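Local structure of peptidase, zinc-dependent (3LMC) at residues 65-68 with 69-72; 122-126 with 127-131; 42-46 with 47-51; 174-177 with 178-181. The protein is probably a zinc-dependent metallopeptidase of family M54, hydrolysing peptide bonds at a zinc site that lies beside a four-cysteine iron site. All coordinates share one frame; numbering follows the deposited sequence.

Contact 1 of 4, residues 65-68 with 69-72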
loop_
_atom_site.group_PDB
_atom_site.type_symbol
_atom_site.label_atom_id
_atom_site.label_comp_id
_atom_site.label_asym_id
_atom_site.label_seq_id
_atom_site.Cartn_x
_atom_site.Cartn_y
_atom_site.Cartn_z
ATOM N N ARG A 65 -6.064 9.984 12.130
ATOM C CA ARG A 65 -6.060 11.045 13.135
ATOM C C ARG A 65 -7.198 10.853 14.138
ATOM O O ARG A 65 -7.050 11.143 15.329
ATOM C CB ARG A 65 -6.146 12.425 12.488
ATOM C CG ARG A 65 -6.313 13.556 13.497
ATOM C CD ARG A 65 -5.917 14.895 12.905
ATOM N NE ARG A 65 -6.732 15.251 11.745
ATOM C CZ ARG A 65 -6.384 15.018 10.481
ATOM N NH1 ARG A 65 -5.234 14.415 10.201
ATOM N NH2 ARG A 65 -7.191 15.391 9.493
ATOM N N ARG A 66 -8.325 10.345 13.644
ATOM C CA ARG A 66 -9.519 10.113 14.454
ATOM C C ARG A 66 -9.375 8.840 15.305
ATOM O O ARG A 66 -10.158 8.621 16.230
ATOM C CB ARG A 66 -10.752 10.038 13.532
ATOM C CG ARG A 66 -12.081 9.727 14.202
ATOM C CD ARG A 66 -13.240 9.749 13.196
ATOM N NE ARG A 66 -13.261 8.566 12.330
ATOM C CZ ARG A 66 -14.083 7.531 12.493
ATOM N NH1 ARG A 66 -14.977 7.524 13.487
ATOM N NH2 ARG A 66 -14.024 6.503 11.652
HETATM N N MSE A 67 -8.361 8.018 15.022
HETATM C CA MSE A 67 -8.244 6.701 15.673
HETATM C C MSE A 67 -6.946 6.447 16.454
HETATM O O MSE A 67 -6.208 5.520 16.134
HETATM C CB MSE A 67 -8.449 5.575 14.648
HETATM C CG MSE A 67 -9.849 5.508 14.032
HETATM SE SE MSE A 67 -11.278 5.184 15.373
HETATM C CE MSE A 67 -11.032 3.297 15.670
ATOM N N PRO A 68 -6.676 7.255 17.494
ATOM C CA PRO A 68 -5.491 7.045 18.334
ATOM C C PRO A 68 -5.481 5.660 18.958
ATOM O O PRO A 68 -4.426 5.017 19.065
ATOM C CB PRO A 68 -5.658 8.084 19.451
ATOM C CG PRO A 68 -6.557 9.114 18.898
ATOM C CD PRO A 68 -7.453 8.438 17.913
ATOM N N GLN A 69 -6.651 5.210 19.396
ATOM C CA GLN A 69 -6.749 3.927 20.075
ATOM C C GLN A 69 -6.263 2.783 19.165
ATOM O O GLN A 69 -5.897 1.707 19.650
ATOM C CB GLN A 69 -8.167 3.681 20.623
ATOM C CG GLN A 69 -9.281 3.604 19.582
ATOM C CD GLN A 69 -9.964 4.947 19.314
ATOM O OE1 GLN A 69 -9.321 5.995 19.306
ATOM N NE2 GLN A 69 -11.276 4.911 19.077
ATOM N N ILE A 70 -6.224 3.028 17.854
ATOM C CA ILE A 70 -5.640 2.047 16.930
ATOM C C ILE A 70 -4.154 2.296 16.607
ATOM O O ILE A 70 -3.336 1.397 16.766
ATOM C CB ILE A 70 -6.444 1.933 15.612
ATOM C CG1 ILE A 70 -7.884 1.516 15.891
ATOM C CG2 ILE A 70 -5.815 0.909 14.689
ATOM C CD1 ILE A 70 -8.673 1.257 14.626
ATOM N N PHE A 71 -3.801 3.508 16.173
ATOM C CA PHE A 71 -2.465 3.732 15.594
ATOM C C PHE A 71 -1.395 4.366 16.496
ATOM O O PHE A 71 -0.200 4.271 16.193
ATOM C CB PHE A 71 -2.576 4.550 14.304
ATOM C CG PHE A 71 -3.467 3.924 13.269
ATOM C CD1 PHE A 71 -3.001 2.890 12.466
ATOM C CD2 PHE A 71 -4.777 4.360 13.104
ATOM C CE1 PHE A 71 -3.832 2.304 11.518
ATOM C CE2 PHE A 71 -5.608 3.784 12.148
ATOM C CZ PHE A 71 -5.138 2.762 11.361
ATOM N N LYS A 72 -1.808 5.021 17.579
ATOM C CA LYS A 72 -0.856 5.743 18.429
ATOM C C LYS A 72 -0.110 4.790 19.362
ATOM O O LYS A 72 -0.740 4.050 20.109
ATOM C CB LYS A 72 -1.586 6.821 19.233
ATOM C CG LYS A 72 -0.719 7.555 20.239
ATOM C CD LYS A 72 -1.521 8.589 21.022
ATOM C CE LYS A 72 -2.126 7.992 22.291
ATOM N NZ LYS A 72 -1.113 7.354 23.209
#
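The backbone carbonyl of Met67 takes two amide hydrogens from the turn that follows it: Ile70 N is 3.0 Å from Met67 O and stands well above the carbonyl plane, while Phe71 N, 3.1 Å from the same Met67 O, comes in almost head-on at a C=O...N angle of 160°. One residue further on, Lys72 N donates to Pro68 O at 3.0 Å. Met67 is modelled as selenomethionine, and its chain folds back on itself at chi2 and chi3 (-61° and -77°), which carries SE and CE over the new turn. There SE comes 3.7 Å from Gln69 NE2, and CE presses on the tip of Ile70, with CE to CD1 only 3.3 Å, tighter than carbons normally pack. Met67 is the N-cap of the short helix 68-71, which has the proline in its first turn; the contact is where helix 53-66 gives way to this helix at the protein surface. Gln69 bends back as well, and its OE1 lies 3.4 Å from Pro68 CD. On the inner side, the Phe71 ring is only loosely packed on the Met67 side chain, CD2 being 4.2 Å from Met67 CB, but Met67 O approaches the same CD2 obliquely at 3.5 Å. Ile70 CG2 sits over the centre of one ring face. The ring also makes an edge-to-face pair with His4 and packs on Ile34 and Phe63, while Lys72 NZ turns off to the carbonyl of Met76.

Contact 2 of 4, residues 122-126 with 127-131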
loop_
_atom_site.group_PDB
_atom_site.type_symbol
_atom_site.label_atom_id
_atom_site.label_comp_id
_atom_site.label_asym_id
_atom_site.label_seq_id
_atom_site.Cartn_x
_atom_site.Cartn_y
_atom_site.Cartn_z
ATOM N N PRO A 122 -5.520 -5.069 -4.921
ATOM C CA PRO A 122 -5.267 -6.347 -5.591
ATOM C C PRO A 122 -6.223 -6.597 -6.757
ATOM O O PRO A 122 -6.116 -7.652 -7.388
ATOM C CB PRO A 122 -5.508 -7.371 -4.486
ATOM C CG PRO A 122 -5.322 -6.617 -3.203
ATOM C CD PRO A 122 -5.888 -5.255 -3.509
ATOM N N HIS A 123 -7.119 -5.653 -7.061
ATOM C CA HIS A 123 -8.139 -5.912 -8.090
ATOM C C HIS A 123 -7.547 -6.352 -9.422
ATOM O O HIS A 123 -8.075 -7.247 -10.067
ATOM C CB HIS A 123 -9.047 -4.707 -8.312
ATOM C CG HIS A 123 -10.265 -5.023 -9.129
ATOM N ND1 HIS A 123 -10.405 -4.632 -10.444
ATOM C CD2 HIS A 123 -11.385 -5.722 -8.824
ATOM C CE1 HIS A 123 -11.572 -5.047 -10.905
ATOM N NE2 HIS A 123 -12.185 -5.715 -9.944
ATOM N N ARG A 124 -6.457 -5.715 -9.842
ATOM C CA ARG A 124 -5.788 -6.100 -11.080
ATOM C C ARG A 124 -4.520 -6.928 -10.871
ATOM O O ARG A 124 -3.793 -7.215 -11.833
ATOM C CB ARG A 124 -5.481 -4.862 -11.910
ATOM C CG ARG A 124 -6.758 -4.183 -12.417
ATOM C CD ARG A 124 -6.448 -2.970 -13.260
ATOM N NE ARG A 124 -7.642 -2.171 -13.506
ATOM C CZ ARG A 124 -8.089 -1.831 -14.707
ATOM N NH1 ARG A 124 -7.451 -2.229 -15.801
ATOM N NH2 ARG A 124 -9.168 -1.070 -14.815
ATOM N N LEU A 125 -4.260 -7.302 -9.619
ATOM C CA LEU A 125 -3.116 -8.146 -9.273
ATOM C C LEU A 125 -3.523 -9.612 -9.220
ATOM O O LEU A 125 -2.719 -10.501 -9.512
ATOM C CB LEU A 125 -2.523 -7.722 -7.919
ATOM C CG LEU A 125 -2.120 -6.249 -7.838
ATOM C CD1 LEU A 125 -1.426 -5.889 -6.495
ATOM C CD2 LEU A 125 -1.221 -5.885 -9.027
ATOM N N GLN A 126 -4.779 -9.853 -8.851
ATOM C CA GLN A 126 -5.336 -11.192 -8.798
ATOM C C GLN A 126 -5.367 -11.855 -10.187
ATOM O O GLN A 126 -5.766 -11.235 -11.180
ATOM C CB GLN A 126 -6.749 -11.143 -8.187
ATOM C CG GLN A 126 -7.729 -10.265 -8.957
ATOM C CD GLN A 126 -9.157 -10.364 -8.427
ATOM O OE1 GLN A 126 -9.495 -11.283 -7.665
ATOM N NE2 GLN A 126 -10.005 -9.421 -8.835
ATOM N N ASN A 127 -4.926 -13.105 -10.256
ATOM C CA ASN A 127 -5.084 -13.900 -11.475
ATOM C C ASN A 127 -6.517 -13.831 -12.033
ATOM O O ASN A 127 -6.724 -13.748 -13.241
ATOM C CB ASN A 127 -4.741 -15.373 -11.200
ATOM C CG ASN A 127 -3.292 -15.726 -11.514
ATOM O OD1 ASN A 127 -2.457 -14.861 -11.774
ATOM N ND2 ASN A 127 -2.993 -17.027 -11.494
ATOM N N GLU A 128 -7.510 -13.895 -11.153
ATOM C CA GLU A 128 -8.902 -13.943 -11.590
ATOM C C GLU A 128 -9.324 -12.763 -12.468
ATOM O O GLU A 128 -10.204 -12.909 -13.311
ATOM C CB GLU A 128 -9.847 -14.059 -10.400
ATOM C CG GLU A 128 -9.705 -15.370 -9.636
ATOM C CD GLU A 128 -8.713 -15.255 -8.487
ATOM O OE1 GLU A 128 -7.699 -14.537 -8.630
ATOM O OE2 GLU A 128 -8.956 -15.875 -7.432
ATOM N N PHE A 129 -8.729 -11.591 -12.271
ATOM C CA PHE A 129 -9.097 -10.444 -13.103
ATOM C C PHE A 129 -8.887 -10.807 -14.572
ATOM O O PHE A 129 -9.587 -10.297 -15.446
ATOM C CB PHE A 129 -8.242 -9.227 -12.754
ATOM C CG PHE A 129 -8.585 -7.986 -13.536
ATOM C CD1 PHE A 129 -9.665 -7.192 -13.172
ATOM C CD2 PHE A 129 -7.802 -7.584 -14.604
ATOM C CE1 PHE A 129 -9.970 -6.029 -13.873
ATOM C CE2 PHE A 129 -8.099 -6.417 -15.304
ATOM C CZ PHE A 129 -9.182 -5.637 -14.935
ATOM N N TYR A 130 -7.925 -11.696 -14.830
ATOM C CA TYR A 130 -7.574 -12.069 -16.203
ATOM C C TYR A 130 -8.248 -13.383 -16.636
ATOM O O TYR A 130 -7.896 -13.975 -17.665
ATOM C CB TYR A 130 -6.048 -12.129 -16.359
ATOM C CG TYR A 130 -5.403 -10.856 -15.864
ATOM C CD1 TYR A 130 -5.233 -9.770 -16.709
ATOM C CD2 TYR A 130 -5.032 -10.718 -14.527
ATOM C CE1 TYR A 130 -4.672 -8.588 -16.245
ATOM C CE2 TYR A 130 -4.474 -9.544 -14.059
ATOM C CZ TYR A 130 -4.296 -8.488 -14.921
ATOM O OH TYR A 130 -3.753 -7.324 -14.453
ATOM N N GLY A 131 -9.226 -13.817 -15.845
ATOM C CA GLY A 131 -9.928 -15.054 -16.105
ATOM C C GLY A 131 -9.087 -16.286 -15.806
ATOM O O GLY A 131 -9.402 -17.371 -16.281
#
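In the loop between strand 117-120 and helix 136-154, two tight turns follow one another, and the aromatic residues of the second, Phe129 and Tyr130, fold back on the first. Phe129 has CG anti to its own N (chi1 -178°), which lays the ring against the 123-124 backbone. Arg124 covers one face of it: CG stands 3.8 Å from the Phe129 ring centroid, nearly on the ring normal, a CH-pi contact. The extended arginine chain then runs on past the rim, so that Phe129 CZ lies over one face of the guanidinium, the two planes 39° apart. His123 meets the same phenyl obliquely, CE1 to CE1 3.5 Å. Tyr130 instead uses its hydroxyl: OH donates to Arg124 O at 2.6 Å, in the carbonyl plane and on a lone pair, and this carbonyl approaches the edge of the phenol. Gln126 binds both turns, its NE2 donating to His123 O at 3.2 Å while its own carbonyl O receives Phe129 N, also at 3.2 Å, from above the carbonyl plane. The guanidinium of Arg124 is further held by a salt bridge to Asp98 and a cation-pi contact with Phe106, which probably limits its movement off the phenyl. The whole forms a strand-to-helix connection at the surface, its 3-10 turn 127-129 tied to helix 136-154 where Asn127 OD1 accepts a hydrogen bond from Arg142.

Contact 3 of 4, residues 42-46 with 47-51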
loop_
_atom_site.group_PDB
_atom_site.type_symbol
_atom_site.label_atom_id
_atom_site.label_comp_id
_atom_site.label_asym_id
_atom_site.label_seq_id
_atom_site.Cartn_x
_atom_site.Cartn_y
_atom_site.Cartn_z
ATOM N N GLU A 42 -14.073 6.000 -1.018
ATOM C CA GLU A 42 -14.738 7.244 -1.332
ATOM C C GLU A 42 -14.360 7.624 -2.754
ATOM O O GLU A 42 -13.444 7.046 -3.329
ATOM C CB GLU A 42 -14.301 8.331 -0.346
ATOM C CG GLU A 42 -15.290 9.468 -0.216
ATOM C CD GLU A 42 -14.753 10.594 0.622
ATOM O OE1 GLU A 42 -14.050 10.304 1.613
ATOM O OE2 GLU A 42 -15.024 11.767 0.293
ATOM N N GLY A 43 -15.072 8.582 -3.331
ATOM C CA GLY A 43 -14.694 9.101 -4.626
ATOM C C GLY A 43 -14.942 8.120 -5.746
ATOM O O GLY A 43 -14.152 8.017 -6.679
ATOM N N PHE A 44 -16.044 7.389 -5.659
ATOM C CA PHE A 44 -16.395 6.454 -6.718
ATOM C C PHE A 44 -16.809 7.229 -7.969
ATOM O O PHE A 44 -17.425 8.293 -7.878
ATOM C CB PHE A 44 -17.520 5.535 -6.252
ATOM C CG PHE A 44 -18.040 4.617 -7.318
ATOM C CD1 PHE A 44 -17.371 3.447 -7.632
ATOM C CD2 PHE A 44 -19.213 4.917 -7.993
ATOM C CE1 PHE A 44 -17.854 2.599 -8.604
ATOM C CE2 PHE A 44 -19.704 4.067 -8.969
ATOM C CZ PHE A 44 -19.025 2.908 -9.272
ATOM N N ASP A 45 -16.450 6.700 -9.132
ATOM C CA ASP A 45 -16.812 7.312 -10.401
ATOM C C ASP A 45 -17.631 6.296 -11.202
ATOM O O ASP A 45 -17.103 5.282 -11.645
ATOM C CB ASP A 45 -15.552 7.748 -11.163
ATOM C CG ASP A 45 -15.867 8.612 -12.383
ATOM O OD1 ASP A 45 -15.006 9.416 -12.787
ATOM O OD2 ASP A 45 -16.973 8.495 -12.941
ATOM N N PRO A 46 -18.934 6.566 -11.376
ATOM C CA PRO A 46 -19.857 5.600 -11.998
ATOM C C PRO A 46 -19.562 5.301 -13.479
ATOM O O PRO A 46 -19.682 4.148 -13.902
ATOM C CB PRO A 46 -21.226 6.269 -11.842
ATOM C CG PRO A 46 -20.923 7.733 -11.711
ATOM C CD PRO A 46 -19.603 7.827 -11.007
ATOM N N VAL A 47 -19.186 6.317 -14.249
ATOM C CA VAL A 47 -18.860 6.106 -15.661
ATOM C C VAL A 47 -17.570 5.296 -15.811
ATOM O O VAL A 47 -17.480 4.425 -16.675
ATOM C CB VAL A 47 -18.759 7.436 -16.452
ATOM C CG1 VAL A 47 -17.708 8.346 -15.847
ATOM C CG2 VAL A 47 -18.446 7.160 -17.912
ATOM N N ARG A 48 -16.585 5.583 -14.960
ATOM C CA ARG A 48 -15.329 4.830 -14.928
ATOM C C ARG A 48 -15.490 3.461 -14.255
ATOM O O ARG A 48 -14.782 2.512 -14.587
ATOM C CB ARG A 48 -14.256 5.621 -14.175
ATOM C CG ARG A 48 -13.411 6.604 -14.986
ATOM C CD ARG A 48 -12.298 7.135 -14.084
ATOM N NE ARG A 48 -11.330 8.014 -14.742
ATOM C CZ ARG A 48 -10.146 7.618 -15.205
ATOM N NH1 ARG A 48 -9.780 6.345 -15.103
ATOM N NH2 ARG A 48 -9.325 8.499 -15.778
ATOM N N ASN A 49 -16.419 3.367 -13.305
ATOM C CA ASN A 49 -16.532 2.195 -12.422
ATOM C C ASN A 49 -15.274 1.956 -11.572
ATOM O O ASN A 49 -14.867 0.808 -11.342
ATOM C CB ASN A 49 -16.887 0.929 -13.201
ATOM C CG ASN A 49 -17.384 -0.183 -12.302
ATOM O OD1 ASN A 49 -17.791 0.057 -11.165
ATOM N ND2 ASN A 49 -17.363 -1.407 -12.808
ATOM N N GLN A 50 -14.674 3.047 -11.100
ATOM C CA GLN A 50 -13.416 2.986 -10.370
ATOM C C GLN A 50 -13.447 4.013 -9.251
ATOM O O GLN A 50 -14.275 4.938 -9.271
ATOM C CB GLN A 50 -12.255 3.361 -11.289
ATOM C CG GLN A 50 -12.122 2.550 -12.558
ATOM C CD GLN A 50 -10.917 3.007 -13.345
ATOM O OE1 GLN A 50 -10.896 4.124 -13.848
ATOM N NE2 GLN A 50 -9.891 2.160 -13.429
ATOM N N TYR A 51 -12.518 3.886 -8.307
ATOM C CA TYR A 51 -12.434 4.841 -7.199
ATOM C C TYR A 51 -11.226 5.776 -7.287
ATOM O O TYR A 51 -10.114 5.335 -7.571
ATOM C CB TYR A 51 -12.424 4.107 -5.861
ATOM C CG TYR A 51 -13.643 3.248 -5.614
ATOM C CD1 TYR A 51 -13.744 1.984 -6.177
ATOM C CD2 TYR A 51 -14.694 3.699 -4.818
ATOM C CE1 TYR A 51 -14.840 1.190 -5.949
ATOM C CE2 TYR A 51 -15.805 2.896 -4.573
ATOM C CZ TYR A 51 -15.869 1.650 -5.145
ATOM O OH TYR A 51 -16.962 0.835 -4.929
#
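Phe44 and Tyr51 sit opposite each other as the non-hydrogen-bonded pair of a beta hairpin, their rings turned obliquely with planes 59° apart. Phe44 offers its CD1 corner, which lies over one face of the tyrosine toward the rim, 3.4 Å from Tyr51 CZ; CB of Phe44 also rests on that ring. With CG anti to N (chi1 175°), the phenyl runs toward the turn, where Asn49 OD1 meets its edge in plane, 3.6 Å from Phe44 CE1, the amide nearly perpendicular to the ring. The opposite face of the hairpin carries Asp45 and Gln50. Here the aspartate lies alongside Val47, with OD2 weakly bonded to Val47 N, and crosses Arg48 obliquely. Arg48 turns instead to Gln50: NH1 donates to Gln50 OE1 at 2.8 Å, within the guanidinium plane, and weakly to Ala104 O. Backbone bonds close the loop: Asp45 N to Gln50 O at 2.8 Å, and Asp45 O facing both Asn49 N and Gln50 N through weak bonds, a G1 bulge with Asn49 at positive phi. Gln50 NE2 is taken by Asp98 and Asp105. With Asp45 OD1 still 4.4 Å from Arg48 NE, charge attraction probably adds only a little, and the turn probably relies more on the Asp45 N to Gln50 O bond and the packing of the two rings.

Contact 4 of 4, residues 174-177 with 178-181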
loop_
_atom_site.group_PDB
_atom_site.type_symbol
_atom_site.label_atom_id
_atom_site.label_comp_id
_atom_site.label_asym_id
_atom_site.label_seq_id
_atom_site.Cartn_x
_atom_site.Cartn_y
_atom_site.Cartn_z
ATOM N N ASP A 174 2.922 -7.759 -16.338
ATOM C CA ASP A 174 4.119 -8.501 -16.708
ATOM C C ASP A 174 5.381 -7.842 -16.152
ATOM O O ASP A 174 6.246 -8.522 -15.589
ATOM C CB ASP A 174 4.215 -8.641 -18.223
ATOM C CG ASP A 174 3.187 -9.611 -18.782
ATOM O OD1 ASP A 174 2.637 -10.420 -17.996
ATOM O OD2 ASP A 174 2.931 -9.566 -20.004
ATOM N N GLU A 175 5.482 -6.525 -16.317
ATOM C CA GLU A 175 6.572 -5.747 -15.719
ATOM C C GLU A 175 6.598 -5.846 -14.197
ATOM O O GLU A 175 7.664 -5.915 -13.593
ATOM C CB GLU A 175 6.492 -4.278 -16.141
ATOM C CG GLU A 175 7.489 -3.888 -17.223
ATOM C CD GLU A 175 7.213 -2.509 -17.809
ATOM O OE1 GLU A 175 6.948 -1.556 -17.036
ATOM O OE2 GLU A 175 7.256 -2.384 -19.052
ATOM N N LEU A 176 5.426 -5.854 -13.570
ATOM C CA LEU A 176 5.364 -5.958 -12.111
ATOM C C LEU A 176 5.906 -7.321 -11.661
ATOM O O LEU A 176 6.647 -7.432 -10.684
ATOM C CB LEU A 176 3.926 -5.709 -11.613
ATOM C CG LEU A 176 3.533 -5.996 -10.159
ATOM C CD1 LEU A 176 4.613 -5.605 -9.207
ATOM C CD2 LEU A 176 2.273 -5.264 -9.818
ATOM N N ASP A 177 5.558 -8.363 -12.403
ATOM C CA ASP A 177 5.998 -9.708 -12.045
ATOM C C ASP A 177 7.511 -9.861 -12.227
ATOM O O ASP A 177 8.136 -10.691 -11.564
ATOM C CB ASP A 177 5.238 -10.765 -12.855
ATOM C CG ASP A 177 3.816 -10.988 -12.350
ATOM O OD1 ASP A 177 3.491 -10.529 -11.229
ATOM O OD2 ASP A 177 3.025 -11.634 -13.075
ATOM N N ARG A 178 8.093 -9.066 -13.123
ATOM C CA ARG A 178 9.539 -9.098 -13.348
ATOM C C ARG A 178 10.305 -8.404 -12.221
ATOM O O ARG A 178 11.495 -8.668 -12.018
ATOM C CB ARG A 178 9.920 -8.464 -14.688
ATOM C CG ARG A 178 9.504 -9.276 -15.918
ATOM C CD ARG A 178 10.064 -8.635 -17.187
ATOM N NE ARG A 178 9.455 -9.173 -18.398
ATOM C CZ ARG A 178 8.550 -8.532 -19.134
ATOM N NH1 ARG A 178 8.150 -7.314 -18.792
ATOM N NH2 ARG A 178 8.051 -9.107 -20.222
ATOM N N LYS A 179 9.640 -7.508 -11.498
ATOM C CA LYS A 179 10.298 -6.882 -10.348
ATOM C C LYS A 179 10.646 -7.981 -9.355
ATOM O O LYS A 179 9.971 -9.006 -9.306
ATOM C CB LYS A 179 9.405 -5.841 -9.689
ATOM C CG LYS A 179 9.011 -4.701 -10.604
ATOM C CD LYS A 179 7.933 -3.867 -9.954
ATOM C CE LYS A 179 8.475 -3.032 -8.816
ATOM N NZ LYS A 179 7.356 -2.323 -8.119
ATOM N N ARG A 180 11.716 -7.786 -8.596
ATOM C CA ARG A 180 12.114 -8.756 -7.577
ATOM C C ARG A 180 11.828 -8.183 -6.195
ATOM O O ARG A 180 11.583 -6.983 -6.057
ATOM C CB ARG A 180 13.599 -9.108 -7.685
ATOM C CG ARG A 180 13.958 -10.057 -8.828
ATOM C CD ARG A 180 13.854 -9.365 -10.175
ATOM N NE ARG A 180 14.689 -10.009 -11.186
ATOM C CZ ARG A 180 14.226 -10.793 -12.155
ATOM N NH1 ARG A 180 12.925 -11.036 -12.257
ATOM N NH2 ARG A 180 15.067 -11.330 -13.026
ATOM N N LYS A 181 11.823 -9.047 -5.184
ATOM C CA LYS A 181 11.638 -8.590 -3.818
ATOM C C LYS A 181 12.988 -8.060 -3.364
ATOM O O LYS A 181 13.754 -8.755 -2.691
ATOM C CB LYS A 181 11.121 -9.725 -2.918
ATOM C CG LYS A 181 9.636 -10.063 -3.173
ATOM C CD LYS A 181 9.211 -11.360 -2.529
ATOM C CE LYS A 181 7.862 -11.823 -3.088
ATOM N NZ LYS A 181 7.559 -13.248 -2.749
#
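Arg178 and Lys179 close the last turn of helix 173-178 through backbone hydrogen bonds. Arg178 N donates to Asp174 O at 3.1 Å and more weakly to Glu175 O, while Lys179 N makes weak bonds to Glu175 O and, at 3.1 Å, to Leu176 O. Mixed i to i-4 and i to i-3 bonding of this sort is consistent with a helix that loses its regular i to i-4 pattern as it ends. Two long side chains supply van der Waals contact. Arg178 lies back along the helix with its chain extended to NE, CG 3.4 Å from Asp174 O, and its NH1 stops 3.8 Å from Glu175 CG, which lies at the guanidinium edge. The carbon-to-carbon pair belongs to Lys179, which bends at chi3 (73°) and packs its CD 3.8 Å from Leu176 CD1. Among the charges, neither nearby carboxylate touches the guanidinium: Glu175 OE2 is 5.0 Å from Arg178 NH1, and Glu175 pairs instead with Arg171. Asp177 bridges to Arg142. Lys179 NZ, on a buried residue, is held by the carbonyl of Ile166 and more weakly by that of Tyr168. The helix end thus lies against helix 136-154, with Leu176 on Lys145 and Lys179 touching the zinc ligand His149, before the chain moves on toward helix 185-191.

Contact 4 lies nearest the metals: the Lys179 side chain is about 8 Å from the zinc ion and about 9 Å from the iron. Contact 2 adjoins it through Leu125 CD2 and Leu176 CD2, 3.6 Å apart, and Leu125 itself is about 13 Å from zinc; Arg142 of the zinc-ligand helix 136-154 serves both, binding Asn127 and Asp177. On its other flank contact 2 meets contact 3, Arg124 NH2 lying 3.6 Å from Gln50 NE2, with Asp98 bonded to both residues. Contact 1 stands apart, its centre about 34 Å from that of contact 4 and across the chain's centre, though helix 53-66 leads to it directly from the hairpin of contact 3.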